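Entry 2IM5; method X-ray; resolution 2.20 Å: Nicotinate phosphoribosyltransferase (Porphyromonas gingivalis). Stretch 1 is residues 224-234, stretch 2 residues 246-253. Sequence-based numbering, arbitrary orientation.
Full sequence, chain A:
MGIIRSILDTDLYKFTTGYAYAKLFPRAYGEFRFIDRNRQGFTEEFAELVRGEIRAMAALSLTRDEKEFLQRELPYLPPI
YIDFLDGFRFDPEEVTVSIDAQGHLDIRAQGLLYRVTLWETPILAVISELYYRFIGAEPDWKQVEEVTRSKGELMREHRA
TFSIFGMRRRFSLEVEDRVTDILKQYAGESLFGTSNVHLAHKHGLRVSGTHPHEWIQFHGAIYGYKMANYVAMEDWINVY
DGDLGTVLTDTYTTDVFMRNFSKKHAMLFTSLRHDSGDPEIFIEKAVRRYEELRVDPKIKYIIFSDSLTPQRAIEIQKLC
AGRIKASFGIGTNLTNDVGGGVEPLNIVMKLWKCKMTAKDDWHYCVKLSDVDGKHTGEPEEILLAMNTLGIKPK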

# COMPACT_ATOMS: atom_id res chain seq x y z
N GLY A 224 20.47 -4.02 -7.84
CA GLY A 224 21.35 -4.15 -6.70
C GLY A 224 20.94 -3.20 -5.60
O GLY A 224 20.22 -2.21 -5.84
N TYR A 225 21.41 -3.47 -4.38
CA TYR A 225 21.06 -2.67 -3.21
C TYR A 225 21.66 -1.27 -3.13
O TYR A 225 21.00 -0.33 -2.68
N LYS A 226 22.91 -1.10 -3.56
CA LYS A 226 23.52 0.22 -3.48
C LYS A 226 22.75 1.30 -4.23
O LYS A 226 22.55 2.39 -3.71
N MET A 227 22.29 1.01 -5.44
CA MET A 227 21.55 1.99 -6.23
C MET A 227 20.03 1.88 -6.22
O MET A 227 19.35 2.68 -6.86
N ALA A 228 19.49 0.90 -5.50
CA ALA A 228 18.04 0.68 -5.46
C ALA A 228 17.20 1.95 -5.25
O ALA A 228 16.40 2.32 -6.12
N ASN A 229 17.39 2.60 -4.10
CA ASN A 229 16.63 3.81 -3.78
C ASN A 229 16.79 4.89 -4.85
O ASN A 229 15.81 5.47 -5.31
N TYR A 230 18.03 5.14 -5.25
CA TYR A 230 18.30 6.18 -6.25
C TYR A 230 17.62 5.94 -7.60
O TYR A 230 16.92 6.81 -8.11
N VAL A 231 17.84 4.76 -8.18
CA VAL A 231 17.23 4.45 -9.47
C VAL A 231 15.70 4.36 -9.39
O VAL A 231 15.00 4.72 -10.34
N ALA A 232 15.19 3.89 -8.26
CA ALA A 232 13.74 3.81 -8.09
C ALA A 232 13.14 5.22 -8.15
O ALA A 232 12.12 5.44 -8.81
N MET A 233 13.78 6.18 -7.49
CA MET A 233 13.29 7.56 -7.50
C MET A 233 13.43 8.18 -8.91
O MET A 233 12.51 8.86 -9.38
N GLU A 234 14.56 7.95 -9.57
CA GLU A 234 14.76 8.49 -10.92
C GLU A 234 13.72 7.93 -11.88
O GLU A 234 13.20 8.67 -12.73
N THR A 246 6.04 11.53 -3.16
CA THR A 246 6.30 11.07 -1.79
C THR A 246 7.17 9.83 -1.91
O THR A 246 6.97 9.01 -2.80
N VAL A 247 8.15 9.69 -1.03
CA VAL A 247 9.02 8.53 -1.11
C VAL A 247 9.13 7.75 0.20
O VAL A 247 9.19 8.33 1.29
N LEU A 248 9.13 6.42 0.08
CA LEU A 248 9.28 5.52 1.21
C LEU A 248 10.78 5.39 1.46
O LEU A 248 11.55 5.23 0.52
N THR A 249 11.18 5.44 2.72
CA THR A 249 12.59 5.39 3.07
C THR A 249 13.11 4.14 3.78
O THR A 249 14.31 3.92 3.82
N ASP A 250 12.21 3.32 4.32
CA ASP A 250 12.65 2.15 5.09
C ASP A 250 12.87 0.81 4.39
O ASP A 250 13.23 -0.16 5.05
N THR A 251 12.67 0.76 3.07
CA THR A 251 12.84 -0.49 2.33
C THR A 251 14.12 -1.21 2.72
O THR A 251 14.10 -2.39 3.05
N TYR A 252 15.24 -0.49 2.70
CA TYR A 252 16.51 -1.10 3.08
C TYR A 252 17.06 -0.35 4.26
O TYR A 252 18.27 -0.15 4.36
N THR A 253 16.17 0.08 5.15
CA THR A 253 16.55 0.83 6.34
C THR A 253 16.62 2.31 6.01
O THR A 253 17.19 2.71 4.99

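How do the two tyrosines meet? Y252 points toward the first stretch with chi1 m (-60°), laying its ring across the path of Y225. The CA-to-CB bond of Y225 runs sideways, yet chi1 m (-57°) swings its ring in, edge first, to the face of Y252. Y225 CD1 lies 3.6 Å from Y252 CE1, and the planes stand at 79° in an offset edge-to-face pair.

What else does the Y252 ring touch? A228, in the helix, points toward the second stretch, and its methyl packs against the ring, A228 CB 3.5 Å from Y252 CE2.

How does N229 reach across without a direct hydrogen bond? Chi1 m (-79°) carries its amide toward two waters, with each end suited to its partner. Water 1 accepts from Y252 N (3.0 Å) and can donate to N229 OD1 (2.9 Å) or T249 O (2.7 Å), with more acceptors in reach than it has protons. N229 ND2 donates to water 2 (2.8 Å), which in turn donates to L248 O (2.8 Å) and bonds T251 OG1 (2.8 Å).

What closes the far end? M233 starts sideways, but chi1 m and chi2 t (-175°) extend the chain, and chi3, off the wells at 116°, sets M233 CE 3.3 Å from V247 CG1. V247 points toward the helix with chi1 p (62°), making this a tight apolar contact.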

# COMPACT_ATOMS: atom_id res chain seq x y z
CB TYR A 225 21.39 -3.46 -1.95
CG TYR A 225 20.67 -4.78 -1.93
CD1 TYR A 225 19.29 -4.84 -1.78
CD2 TYR A 225 21.36 -5.98 -2.13
CE1 TYR A 225 18.60 -6.04 -1.83
CE2 TYR A 225 20.69 -7.19 -2.19
CZ TYR A 225 19.31 -7.22 -2.04
OH TYR A 225 18.63 -8.41 -2.09
CB LYS A 226 24.97 0.16 -3.97
CG LYS A 226 25.91 -0.53 -2.98
CD LYS A 226 27.35 -0.59 -3.49
CE LYS A 226 28.27 -1.15 -2.42
NZ LYS A 226 29.67 -1.24 -2.87
CB MET A 227 22.05 1.97 -7.67
CG MET A 227 23.42 2.63 -7.87
SD MET A 227 23.48 4.40 -7.38
CE MET A 227 24.78 4.34 -6.12
CB ALA A 228 17.68 -0.35 -4.39
CB ASN A 229 17.05 4.37 -2.42
CG ASN A 229 16.43 3.63 -1.24
OD1 ASN A 229 17.12 3.24 -0.29
ND2 ASN A 229 15.12 3.42 -1.30
CB TYR A 230 19.81 6.34 -6.47
CG TYR A 230 20.15 7.47 -7.40
CD1 TYR A 230 20.24 8.79 -6.94
CD2 TYR A 230 20.32 7.24 -8.77
CE1 TYR A 230 20.50 9.84 -7.81
CE2 TYR A 230 20.58 8.28 -9.65
CZ TYR A 230 20.67 9.58 -9.17
OH TYR A 230 20.93 10.60 -10.05
CB VAL A 231 17.79 3.14 -10.04
CG1 VAL A 231 17.24 2.91 -11.45
CG2 VAL A 231 19.30 3.21 -10.08
CB ALA A 232 13.40 3.15 -6.75
CB MET A 233 14.05 8.42 -6.47
CG MET A 233 13.67 8.16 -5.01
SD MET A 233 14.47 9.30 -3.82
CE MET A 233 13.16 10.08 -3.23
CB GLU A 234 16.17 8.17 -11.43
CG GLU A 234 17.27 9.01 -10.81
CD GLU A 234 17.30 10.43 -11.37
OE1 GLU A 234 17.85 10.62 -12.48
OE2 GLU A 234 16.78 11.35 -10.71
CB THR A 246 5.00 10.67 -1.07
OG1 THR A 246 4.15 11.81 -0.97
CG2 THR A 246 5.30 10.16 0.33
CB VAL A 247 10.43 8.93 -1.61
CG1 VAL A 247 11.08 9.88 -0.62
CG2 VAL A 247 11.29 7.67 -1.80
CB LEU A 248 8.71 4.14 0.87
CG LEU A 248 7.25 3.91 1.24
CD1 LEU A 248 6.77 2.59 0.65
CD2 LEU A 248 7.11 3.89 2.76
CB THR A 249 12.96 6.59 3.96
OG1 THR A 249 12.35 6.43 5.25
CG2 THR A 249 12.46 7.89 3.35
CB ASP A 250 11.68 1.94 6.26
CG ASP A 250 10.32 1.44 5.80
OD1 ASP A 250 9.92 1.75 4.66
OD2 ASP A 250 9.62 0.75 6.58
CB THR A 251 12.86 -0.26 0.82
OG1 THR A 251 11.76 0.59 0.46
CG2 THR A 251 12.73 -1.60 0.07
CB TYR A 252 17.50 -1.06 1.91
CG TYR A 252 17.00 -1.81 0.70
CD1 TYR A 252 16.73 -3.18 0.76
CD2 TYR A 252 16.73 -1.14 -0.49
CE1 TYR A 252 16.20 -3.85 -0.32
CE2 TYR A 252 16.20 -1.80 -1.58
CZ TYR A 252 15.93 -3.16 -1.49
OH TYR A 252 15.38 -3.83 -2.56
CB THR A 253 17.92 0.33 6.87
OG1 THR A 253 17.71 -0.67 7.88
CG2 THR A 253 18.74 1.46 7.37
O HOH W 1 15.97 2.40 2.28
O HOH W 2 13.21 3.00 0.73